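PDB 2NS6: mobilization protein A, which cleaves one DNA strand at the origin of transfer of a plasmid, as the relaxase that prepares that strand for conjugation. Local coordinates for residues Leu82-Asp85 with Gln86-Leu90; Lys141-Gly145 with Lys146-Lys150. One frame throughout, in Å; residues are numbered along the deposited sequence.

Interaction 1. Residues Leu82-Asp85 with Gln86-Leu90; sequences LTLD and QQKAL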
loop_
_atom_site.group_PDB
_atom_site.type_symbol
_atom_site.label_atom_id
_atom_site.label_comp_id
_atom_site.label_asym_id
_atom_site.label_seq_id
_atom_site.Cartn_x
_atom_site.Cartn_y
_atom_site.Cartn_z
ATOM N N LEU A 82 -20.912 -5.912 -3.858
ATOM C CA LEU A 82 -20.368 -6.385 -2.590
ATOM C C LEU A 82 -20.730 -5.473 -1.417
ATOM O O LEU A 82 -20.880 -4.266 -1.581
ATOM C CB LEU A 82 -18.839 -6.520 -2.712
ATOM C CG LEU A 82 -18.189 -7.911 -2.841
ATOM C CD1 LEU A 82 -19.021 -8.843 -3.694
ATOM C CD2 LEU A 82 -16.783 -7.753 -3.415
ATOM N N THR A 83 -20.899 -6.056 -0.235
ATOM C CA THR A 83 -21.211 -5.255 0.940
ATOM C C THR A 83 -19.895 -4.652 1.402
ATOM O O THR A 83 -18.827 -5.055 0.940
ATOM C CB THR A 83 -21.781 -6.108 2.093
ATOM O OG1 THR A 83 -20.761 -6.983 2.595
ATOM C CG2 THR A 83 -22.967 -6.933 1.609
ATOM N N LEU A 84 -19.967 -3.692 2.315
ATOM C CA LEU A 84 -18.762 -3.051 2.811
ATOM C C LEU A 84 -17.813 -4.067 3.452
ATOM O O LEU A 84 -16.605 -4.034 3.200
ATOM C CB LEU A 84 -19.121 -1.942 3.804
ATOM C CG LEU A 84 -17.943 -1.294 4.537
ATOM C CD1 LEU A 84 -16.949 -0.737 3.524
ATOM C CD2 LEU A 84 -18.446 -0.197 5.461
ATOM N N ASP A 85 -18.345 -4.975 4.267
ATOM C CA ASP A 85 -17.497 -5.986 4.899
ATOM C C ASP A 85 -16.809 -6.841 3.840
ATOM O O ASP A 85 -15.630 -7.182 3.970
ATOM C CB ASP A 85 -18.315 -6.891 5.827
ATOM C CG ASP A 85 -18.850 -6.155 7.036
ATOM O OD1 ASP A 85 -18.309 -5.074 7.364
ATOM O OD2 ASP A 85 -19.810 -6.662 7.668
ATOM N N GLN A 86 -17.555 -7.201 2.800
ATOM C CA GLN A 86 -17.003 -7.999 1.717
ATOM C C GLN A 86 -15.945 -7.188 0.954
ATOM O O GLN A 86 -14.944 -7.739 0.500
ATOM C CB GLN A 86 -18.129 -8.475 0.781
ATOM C CG GLN A 86 -18.984 -9.600 1.404
ATOM C CD GLN A 86 -20.267 -9.908 0.635
ATOM O OE1 GLN A 86 -20.933 -10.915 0.906
ATOM N NE2 GLN A 86 -20.627 -9.043 -0.314
ATOM N N GLN A 87 -16.155 -5.880 0.833
ATOM C CA GLN A 87 -15.181 -5.048 0.148
ATOM C C GLN A 87 -13.920 -4.954 1.013
ATOM O O GLN A 87 -12.798 -5.012 0.498
ATOM C CB GLN A 87 -15.766 -3.662 -0.127
ATOM C CG GLN A 87 -16.844 -3.678 -1.208
ATOM C CD GLN A 87 -17.502 -2.330 -1.421
ATOM O OE1 GLN A 87 -18.309 -2.162 -2.332
ATOM N NE2 GLN A 87 -17.164 -1.366 -0.583
ATOM N N LYS A 88 -14.106 -4.822 2.326
ATOM C CA LYS A 88 -12.973 -4.752 3.248
ATOM C C LYS A 88 -12.128 -6.021 3.180
ATOM O O LYS A 88 -10.908 -5.946 3.097
ATOM C CB LYS A 88 -13.447 -4.561 4.692
ATOM C CG LYS A 88 -14.089 -3.216 4.980
ATOM C CD LYS A 88 -14.568 -3.165 6.422
ATOM C CE LYS A 88 -15.196 -1.829 6.733
ATOM N NZ LYS A 88 -15.539 -1.692 8.169
ATOM N N ALA A 89 -12.773 -7.182 3.223
ATOM C CA ALA A 89 -12.035 -8.438 3.164
ATOM C C ALA A 89 -11.290 -8.559 1.844
ATOM O O ALA A 89 -10.122 -8.947 1.818
ATOM C CB ALA A 89 -12.989 -9.630 3.354
ATOM N N LEU A 90 -11.961 -8.226 0.744
ATOM C CA LEU A 90 -11.346 -8.313 -0.585
ATOM C C LEU A 90 -10.103 -7.429 -0.741
ATOM O O LEU A 90 -9.066 -7.893 -1.224
ATOM C CB LEU A 90 -12.373 -7.948 -1.670
ATOM C CG LEU A 90 -11.855 -7.827 -3.105
ATOM C CD1 LEU A 90 -11.240 -9.143 -3.556
ATOM C CD2 LEU A 90 -12.998 -7.433 -4.033
#
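Thr83 caps the start of helix 84-99 by offering its hydroxyl to Gln86, three residues on. The bond from Gln86 N to Thr83 OG1 is 3.2 Å long and fairly straight (162°). The torsion puts OG1 between the backbone N and the carbonyl carbon (chi1 68°), within bonding distance of Gln86 N. Threonine suits the place, since its short side chain can stand in for the carbonyl missing before a helix begins. The backbone series then takes over: Gln87 N reaches Thr83 O at 2.8 Å, and Lys88 N reaches Leu84 O at 2.8 Å.

Aliphatic carbons pack beside these bonds. Leu82 crosses Gln86 at about a right angle, its CG 3.7 Å from Gln86 CB, while Leu82 CD2 meets Leu90 CD2 at 3.8 Å. Both leucines also touch helix 164-181, so their apolar branches suit the buried side. On the flank facing strand 38-44, where Leu84 touches Leu39 and Lys88 touches His40, the extended chain of Lys88 crosses Leu84 at a slant, with Lys88 CE 3.6 Å from Leu84 CG. Asp85, an acid in the first turn, probably suits the helix dipole. The whole is a threonine N-cap at the start of a helix with one side buried against helix 164-181 and another exposed at Asp85 and Ala89.

Interaction 2. Residues Lys141-Gly145 with Lys146-Lys150; sequences KRYNG and KTPEK
Asn144 reaches over the turn that follows it and accepts a hydrogen bond from Thr147, three residues on. Thr147 N lies 3.0 Å from Asn144 OD1, and the bond is nearly straight at the hydrogen (165°), although the donor stands above the amide plane, 42° out of it. Gly145 and Lys146, both with helical backbone angles, form the bend beneath this bond. With CG anti to the backbone N (chi1 -165°), the carboxamide folds back over the turn, and OD1 also comes within 3.5 Å of Lys146 CB. Asparagine suits this place because its short amide has an acceptor for the backbone and a donor for solvent.

That donor holds a water: Asn144 ND2 gives to it at 2.8 Å, and the water in turn makes a weak, long bond of 3.4 Å to Lys150 O, loosely tying the amide to the carbonyl of Lys150, six residues on.

Next comes Pro148. Its nitrogen has no hydrogen to give, so its 2.9 Å approach to Asn144 O is a contact without a bond. The proline ring also meets Tyr143: Pro148 CG lies 3.7 Å from Tyr143 OH, and CB sits obliquely to the aromatic ring. Tyrosine is long enough to bring the end of its ring, at OH and CE1, to the proline, a loose contact at the partly exposed surface.

Farther out, Lys150 N bonds to Thr147 O at 2.9 Å, spanning the short 3-10 segment 148-150, whose opening position suits a proline. Arg134 and Gln138 hold the carbonyls of Pro148 and Glu149, and Arg142 pairs through its backbone with Gly152. The arrangement is that of a surface turn closed by an asparagine side chain, much as an asparagine N-cap closes the first turn of a helix.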
loop_
_atom_site.group_PDB
_atom_site.type_symbol
_atom_site.label_atom_id
_atom_site.label_comp_id
_atom_site.label_asym_id
_atom_site.label_seq_id
_atom_site.Cartn_x
_atom_site.Cartn_y
_atom_site.Cartn_z
ATOM N N LYS A 141 18.420 3.293 4.777
ATOM C CA LYS A 141 19.801 3.331 4.321
ATOM C C LYS A 141 20.008 2.140 3.398
ATOM O O LYS A 141 19.111 1.298 3.239
ATOM C CB LYS A 141 20.759 3.254 5.517
ATOM C CG LYS A 141 20.731 4.490 6.416
ATOM C CD LYS A 141 21.440 4.247 7.747
ATOM C CE LYS A 141 21.539 5.529 8.566
ATOM N NZ LYS A 141 21.327 5.277 10.033
ATOM N N ARG A 142 21.182 2.076 2.779
ATOM C CA ARG A 142 21.514 0.985 1.878
ATOM C C ARG A 142 21.564 -0.315 2.658
ATOM O O ARG A 142 21.894 -0.325 3.841
ATOM C CB ARG A 142 22.863 1.249 1.207
ATOM C CG ARG A 142 22.871 2.524 0.382
ATOM C CD ARG A 142 24.232 2.821 -0.229
ATOM N NE ARG A 142 24.245 4.138 -0.867
ATOM C CZ ARG A 142 23.480 4.478 -1.902
ATOM N NH1 ARG A 142 22.634 3.601 -2.430
ATOM N NH2 ARG A 142 23.555 5.702 -2.406
ATOM N N TYR A 143 21.226 -1.408 1.986
ATOM C CA TYR A 143 21.220 -2.728 2.605
ATOM C C TYR A 143 22.640 -3.267 2.725
ATOM O O TYR A 143 23.468 -3.044 1.844
ATOM C CB TYR A 143 20.386 -3.685 1.754
ATOM C CG TYR A 143 20.265 -5.080 2.314
ATOM C CD1 TYR A 143 19.620 -5.310 3.527
ATOM C CD2 TYR A 143 20.756 -6.178 1.611
ATOM C CE1 TYR A 143 19.464 -6.601 4.022
ATOM C CE2 TYR A 143 20.603 -7.471 2.097
ATOM C CZ TYR A 143 19.956 -7.676 3.298
ATOM O OH TYR A 143 19.779 -8.959 3.770
ATOM N N ASN A 144 22.914 -3.981 3.812
ATOM C CA ASN A 144 24.234 -4.565 4.030
ATOM C C ASN A 144 24.107 -6.084 4.056
ATOM O O ASN A 144 23.890 -6.682 5.110
ATOM C CB ASN A 144 24.831 -4.069 5.353
ATOM C CG ASN A 144 26.321 -4.348 5.463
ATOM O OD1 ASN A 144 26.761 -5.482 5.305
ATOM N ND2 ASN A 144 27.102 -3.309 5.737
ATOM N N GLY A 145 24.250 -6.700 2.885
ATOM C CA GLY A 145 24.136 -8.144 2.773
ATOM C C GLY A 145 24.976 -8.954 3.743
ATOM O O GLY A 145 24.545 -10.006 4.217
ATOM N N LYS A 146 26.180 -8.479 4.039
ATOM C CA LYS A 146 27.052 -9.192 4.961
ATOM C C LYS A 146 26.486 -9.171 6.374
ATOM O O LYS A 146 26.403 -10.207 7.032
ATOM C CB LYS A 146 28.458 -8.574 4.956
ATOM C CG LYS A 146 29.175 -8.683 3.613
ATOM C CD LYS A 146 29.445 -10.134 3.251
ATOM C CE LYS A 146 29.668 -10.298 1.754
ATOM N NZ LYS A 146 29.939 -11.725 1.388
ATOM N N THR A 147 26.087 -7.987 6.831
ATOM C CA THR A 147 25.548 -7.829 8.182
ATOM C C THR A 147 24.268 -6.987 8.142
ATOM O O THR A 147 24.286 -5.786 8.419
ATOM C CB THR A 147 26.591 -7.146 9.090
ATOM O OG1 THR A 147 27.855 -7.811 8.936
ATOM C CG2 THR A 147 26.178 -7.225 10.546
ATOM N N PRO A 148 23.138 -7.620 7.803
ATOM C CA PRO A 148 21.805 -7.005 7.699
ATOM C C PRO A 148 21.433 -6.010 8.808
ATOM O O PRO A 148 20.909 -4.933 8.529
ATOM C CB PRO A 148 20.871 -8.218 7.669
ATOM C CG PRO A 148 21.688 -9.246 6.957
ATOM C CD PRO A 148 23.066 -9.077 7.575
ATOM N N GLU A 149 21.710 -6.365 10.060
ATOM C CA GLU A 149 21.380 -5.498 11.190
ATOM C C GLU A 149 22.141 -4.166 11.226
ATOM O O GLU A 149 21.780 -3.265 11.989
ATOM C CB GLU A 149 21.623 -6.235 12.514
ATOM C CG GLU A 149 23.095 -6.458 12.847
ATOM C CD GLU A 149 23.627 -7.787 12.329
ATOM O OE1 GLU A 149 23.184 -8.249 11.254
ATOM O OE2 GLU A 149 24.507 -8.371 13.000
ATOM N N LYS A 150 23.185 -4.036 10.410
ATOM C CA LYS A 150 23.986 -2.810 10.394
ATOM C C LYS A 150 23.612 -1.840 9.277
ATOM O O LYS A 150 24.185 -0.753 9.174
ATOM C CB LYS A 150 25.488 -3.142 10.278
ATOM C CG LYS A 150 26.064 -3.982 11.428
ATOM C CD LYS A 150 25.855 -3.323 12.795
ATOM C CE LYS A 150 26.319 -4.231 13.949
ATOM N NZ LYS A 150 25.884 -3.729 15.296
HETATM O O HOH W 1 25.939 -0.849 6.319
#

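Overall arrangement
The two contacts lie on opposite sides of the chain's centre, with their own centres 40 Å apart and their nearest atoms about 29 Å apart. Interaction 1 comes first in sequence, at the start of helix 84-99; strands 106-113 and 117-124 and helix 136-139 follow before interaction 2, in the loop that leads to helix 164-181. These two strands are neighbours in the five-stranded antiparallel sheet and carry the manganese ligands His111, His119 and His121. The side chain of Leu90 is about 9 Å from a bound manganese ion. Helix 164-181 packs against interaction 1, which thus belongs to the helical layer near a metal, whereas interaction 2 is peripheral surface structure away from the annotated sites.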